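PDB 6ZZ5: SmhB from Serratia marcescens, which is one component of the tripartite alpha-pore-forming toxin Smh and probably helps assemble its membrane pore, here in its soluble form. Local coordinates for residues I144-N147 and L148-V152; Y7-D10 and G11-A14. All coordinates share one frame; numbering follows the deposited sequence. Where two conformers were deposited one is given.

From the N terminus the chain enters helix 4-30, and contact 2 (7-14) lies early in it, set among helices 44-92, 252-300 and 321-336. Contact 1 (144-152) comes much later, where helix 99-151 runs out and the chain turns toward helix 156-184, with helices 44-92 and 252-300 alongside. Each contact is a short run of about two helical turns that closes no long loop, so the two follow in series and neither nest nor cross. Their centres lie about 45 Å apart on opposite sides of the chain's centre, without touching. Helices 44-92 and 252-300 are common neighbours, so both runs belong to one elongated bundle in a protein of the HBL enterotoxin family.

Contact 1 of 2, residues I144-N147 and L148-V152; sequences IVVN and LNNVV
A chi1 of 177° sets CG1 of Val-146 opposite the backbone N, while CG of Asn-150 turns back beside its own N (chi1 -67°), and the two side chains one turn apart run side by side and point the same way. The methyl CG1 of Val-146 comes within 4.0 Å of ND2 of Asn-150. The same fold-back lays the Asn-150 amide against the preceding turn, its CG 3.5 Å from O of Val-146. That oxygen already takes the N-H of Asn-150 at 2.9 Å, so the residue meets one carbonyl with both its backbone and its side chain. One residue on, Val-151 N reaches Asn-147 O at 2.9 Å, and the methyl CG2 of Val-151 sits 3.4 Å from that oxygen. Earlier in the turn, Leu-148 N bonds to Ile-144 O and Asn-149 N to Val-145 O. Val-145, Leu-148 and Asn-149 all pack against helix 252-300. Val-152 is the first residue to leave helical geometry, although its N still bonds to O of Leu-148. The amide ends of Asn-149 and Asn-150 look onward: ND2 of Asn-149 and OD1 of Asn-150 bond respectively to OD1 and ND2 of Asn-156. The one Asn-156 amide is thus held at both its oxygen and its nitrogen, tying the helix end to the start of helix 156-184, while apolar side chains hold it to the bundle.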
loop_
_atom_site.group_PDB
_atom_site.type_symbol
_atom_site.label_atom_id
_atom_site.label_comp_id
_atom_site.label_asym_id
_atom_site.label_seq_id
_atom_site.Cartn_x
_atom_site.Cartn_y
_atom_site.Cartn_z
ATOM N N ILE A 144 25.206 -6.975 6.459
ATOM C CA ILE A 144 25.247 -8.444 6.681
ATOM C C ILE A 144 25.617 -9.148 5.360
ATOM O O ILE A 144 26.415 -10.068 5.359
ATOM C CB ILE A 144 23.900 -8.929 7.249
ATOM C CG1 ILE A 144 23.603 -8.266 8.605
ATOM C CG2 ILE A 144 23.885 -10.456 7.341
ATOM C CD1 ILE A 144 22.199 -8.410 9.088
ATOM N N VAL A 145 25.015 -8.723 4.258
ATOM C CA VAL A 145 25.183 -9.319 2.918
ATOM C C VAL A 145 26.623 -9.105 2.457
ATOM O O VAL A 145 27.227 -10.079 1.945
ATOM C CB VAL A 145 24.180 -8.720 1.908
ATOM C CG1 VAL A 145 24.342 -9.408 0.555
ATOM C CG2 VAL A 145 22.742 -8.831 2.388
ATOM N N VAL A 146 27.147 -7.888 2.611
ATOM C CA VAL A 146 28.538 -7.569 2.205
ATOM C C VAL A 146 29.472 -8.467 3.032
ATOM O O VAL A 146 30.346 -9.072 2.420
ATOM C CB VAL A 146 28.881 -6.078 2.359
ATOM C CG1 VAL A 146 30.322 -5.810 2.001
ATOM C CG2 VAL A 146 27.949 -5.207 1.515
ATOM N N ASN A 147 29.253 -8.571 4.346
ATOM C CA ASN A 147 30.138 -9.353 5.250
ATOM C C ASN A 147 30.123 -10.819 4.804
ATOM O O ASN A 147 31.181 -11.413 4.744
ATOM C CB ASN A 147 29.731 -9.193 6.716
ATOM C CG ASN A 147 30.074 -7.821 7.252
ATOM O OD1 ASN A 147 31.062 -7.231 6.826
ATOM N ND2 ASN A 147 29.290 -7.322 8.199
ATOM N N LEU A 148 28.952 -11.371 4.531
ATOM C CA LEU A 148 28.782 -12.770 4.089
ATOM C C LEU A 148 29.494 -12.951 2.756
ATOM O O LEU A 148 30.229 -13.945 2.655
ATOM C CB LEU A 148 27.320 -13.165 3.982
ATOM C CG LEU A 148 27.054 -14.527 3.366
ATOM C CD1 LEU A 148 27.621 -15.635 4.247
ATOM C CD2 LEU A 148 25.566 -14.721 3.194
ATOM N N ASN A 149 29.361 -12.011 1.822
ATOM C CA ASN A 149 30.095 -12.091 0.535
ATOM C C ASN A 149 31.602 -12.120 0.821
ATOM O O ASN A 149 32.304 -12.953 0.190
ATOM C CB ASN A 149 29.729 -10.984 -0.459
ATOM C CG ASN A 149 29.930 -11.431 -1.894
ATOM O OD1 ASN A 149 29.715 -12.596 -2.203
ATOM N ND2 ASN A 149 30.420 -10.555 -2.748
ATOM N N ASN A 150 32.089 -11.297 1.746
ATOM C CA ASN A 150 33.539 -11.315 2.150
ATOM C C ASN A 150 33.941 -12.665 2.748
ATOM O O ASN A 150 34.985 -13.237 2.343
ATOM C CB ASN A 150 33.902 -10.180 3.104
ATOM C CG ASN A 150 33.806 -8.840 2.410
ATOM O OD1 ASN A 150 33.940 -8.775 1.190
ATOM N ND2 ASN A 150 33.544 -7.784 3.169
ATOM N N VAL A 151 33.135 -13.216 3.648
ATOM C CA VAL A 151 33.466 -14.520 4.292
ATOM C C VAL A 151 33.672 -15.560 3.200
ATOM O O VAL A 151 34.601 -16.328 3.341
ATOM C CB VAL A 151 32.403 -14.984 5.306
ATOM C CG1 VAL A 151 32.605 -16.434 5.719
ATOM C CG2 VAL A 151 32.367 -14.083 6.537
ATOM N N VAL A 152 32.846 -15.620 2.164
ATOM C CA VAL A 152 32.993 -16.679 1.117
ATOM C C VAL A 152 33.918 -16.213 -0.026
ATOM O O VAL A 152 33.891 -16.886 -1.043
ATOM C CB VAL A 152 31.630 -17.146 0.559
ATOM C CG1 VAL A 152 30.770 -17.816 1.626
ATOM C CG2 VAL A 152 30.876 -16.016 -0.134
#

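Contact 2 of 2, residues Y7-D10 and G11-A14; sequences YMND and GMNA
Asn-9 and Asn-13, one helical turn apart, set their amide planes 73° from each other, steeply inclined, with the two ND2 atoms 3.7 Å apart. No direct bond joins the amides; water does the joining, and it matches like with like. One water donates hydrogen bonds to OD1 of Asn-9 and OD1 of Asn-13, the latter at 2.7 Å, while a second accepts from both ND2 atoms, at 2.7 Å from that of Asn-9. The pair is therefore bridged twice, once through the oxygens and once through the nitrogens. A third water accepts from ND2 of Asn-13 and donates to OD1 of Asp-10, drawing the carboxylate into the same network.

The torsions of the two asparagines differ: CG of Asn-9 stands anti to its N (chi1 -168°), leaning toward the next turn, whereas CG of Asn-13 folds back beside its N. This brings CG of Asn-13 to 3.4 Å from O of Asn-9, the carbonyl that receives the N-H of Asn-13 at 3.0 Å. Met-12 passes Asn-9 at a slant. Its chain is extended as far as SD and bends only at chi3 (72°), which carries the methyl CE to 3.6 Å from OD1 of Asn-9. Gly-11 N bonds to Tyr-7 O at 2.8 Å.

Elsewhere Met-12 packs on helices 44-92 and 321-336, and Asn-9 and Asn-13 also touch the latter. With one water on OD1 and one on ND2 of Asn-9, and one on OD1 and two on ND2 of Asn-13, both amides have their rotation fixed by water, and polar groups can sit beside the apolar methionine where helix 4-30 meets helix 321-336.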
loop_
_atom_site.group_PDB
_atom_site.type_symbol
_atom_site.label_atom_id
_atom_site.label_comp_id
_atom_site.label_asym_id
_atom_site.label_seq_id
_atom_site.Cartn_x
_atom_site.Cartn_y
_atom_site.Cartn_z
ATOM N N TYR A 7 -10.219 16.495 -4.074
ATOM C CA TYR A 7 -8.935 16.156 -3.412
ATOM C C TYR A 7 -9.203 15.002 -2.446
ATOM O O TYR A 7 -8.387 14.078 -2.395
ATOM C CB TYR A 7 -8.343 17.305 -2.593
ATOM C CG TYR A 7 -7.724 18.463 -3.314
ATOM C CD1 TYR A 7 -6.961 18.279 -4.459
ATOM C CD2 TYR A 7 -7.797 19.748 -2.777
ATOM C CE1 TYR A 7 -6.343 19.353 -5.090
ATOM C CE2 TYR A 7 -7.224 20.841 -3.418
ATOM C CZ TYR A 7 -6.480 20.634 -4.570
ATOM O OH TYR A 7 -5.890 21.698 -5.194
ATOM N N MET A 8 -10.306 15.071 -1.677
ATOM C CA MET A 8 -10.762 13.977 -0.784
ATOM C C MET A 8 -10.884 12.669 -1.575
ATOM O O MET A 8 -10.380 11.640 -1.105
ATOM C CB MET A 8 -12.079 14.287 -0.081
ATOM C CG MET A 8 -11.972 15.466 0.951
ATOM S SD MET A 8 -11.048 15.026 2.444
ATOM C CE MET A 8 -12.280 13.870 3.104
ATOM N N ASN A 9 -11.588 12.693 -2.692
ATOM C CA ASN A 9 -11.839 11.497 -3.501
ATOM C C ASN A 9 -10.501 10.949 -4.014
ATOM O O ASN A 9 -10.309 9.720 -3.945
ATOM C CB ASN A 9 -12.809 11.792 -4.648
ATOM C CG ASN A 9 -13.282 10.505 -5.266
ATOM O OD1 ASN A 9 -13.855 9.650 -4.581
ATOM N ND2 ASN A 9 -13.085 10.383 -6.564
ATOM N N ASP A 10 -9.629 11.808 -4.550
ATOM C CA ASP A 10 -8.342 11.352 -5.123
ATOM C C ASP A 10 -7.468 10.787 -4.003
ATOM O O ASP A 10 -6.805 9.793 -4.266
ATOM C CB ASP A 10 -7.601 12.484 -5.829
ATOM C CG ASP A 10 -8.293 12.932 -7.101
ATOM O OD1 ASP A 10 -9.160 12.165 -7.633
ATOM O OD2 ASP A 10 -7.967 14.036 -7.538
ATOM N N GLY A 11 -7.456 11.431 -2.829
ATOM C CA GLY A 11 -6.685 10.945 -1.654
ATOM C C GLY A 11 -7.125 9.561 -1.231
ATOM O O GLY A 11 -6.245 8.679 -0.933
ATOM N N MET A 12 -8.448 9.380 -1.134
ATOM C CA MET A 12 -9.059 8.109 -0.709
ATOM C C MET A 12 -8.692 7.005 -1.727
ATOM O O MET A 12 -8.339 5.906 -1.282
ATOM C CB MET A 12 -10.576 8.246 -0.627
ATOM C CG MET A 12 -11.208 6.974 -0.269
ATOM S SD MET A 12 -12.985 7.171 -0.124
ATOM C CE MET A 12 -13.510 7.364 -1.817
ATOM N N ASN A 13 -8.847 7.259 -3.021
ATOM C CA ASN A 13 -8.571 6.256 -4.075
ATOM C C ASN A 13 -7.075 5.869 -4.014
ATOM O O ASN A 13 -6.794 4.644 -4.048
ATOM C CB ASN A 13 -8.942 6.744 -5.473
ATOM C CG ASN A 13 -10.444 6.855 -5.701
ATOM O OD1 ASN A 13 -11.238 6.300 -4.939
ATOM N ND2 ASN A 13 -10.820 7.526 -6.784
ATOM N N ALA A 14 -6.171 6.852 -3.887
ATOM C CA ALA A 14 -4.707 6.611 -3.932
ATOM C C ALA A 14 -4.275 5.862 -2.668
ATOM O O ALA A 14 -3.500 4.908 -2.780
ATOM C CB ALA A 14 -3.954 7.905 -4.110
HETATM O O HOH W 1 -13.860 7.058 -5.129
HETATM O O HOH W 2 -13.372 8.212 -8.197
HETATM O O HOH W 3 -8.678 9.084 -8.080
#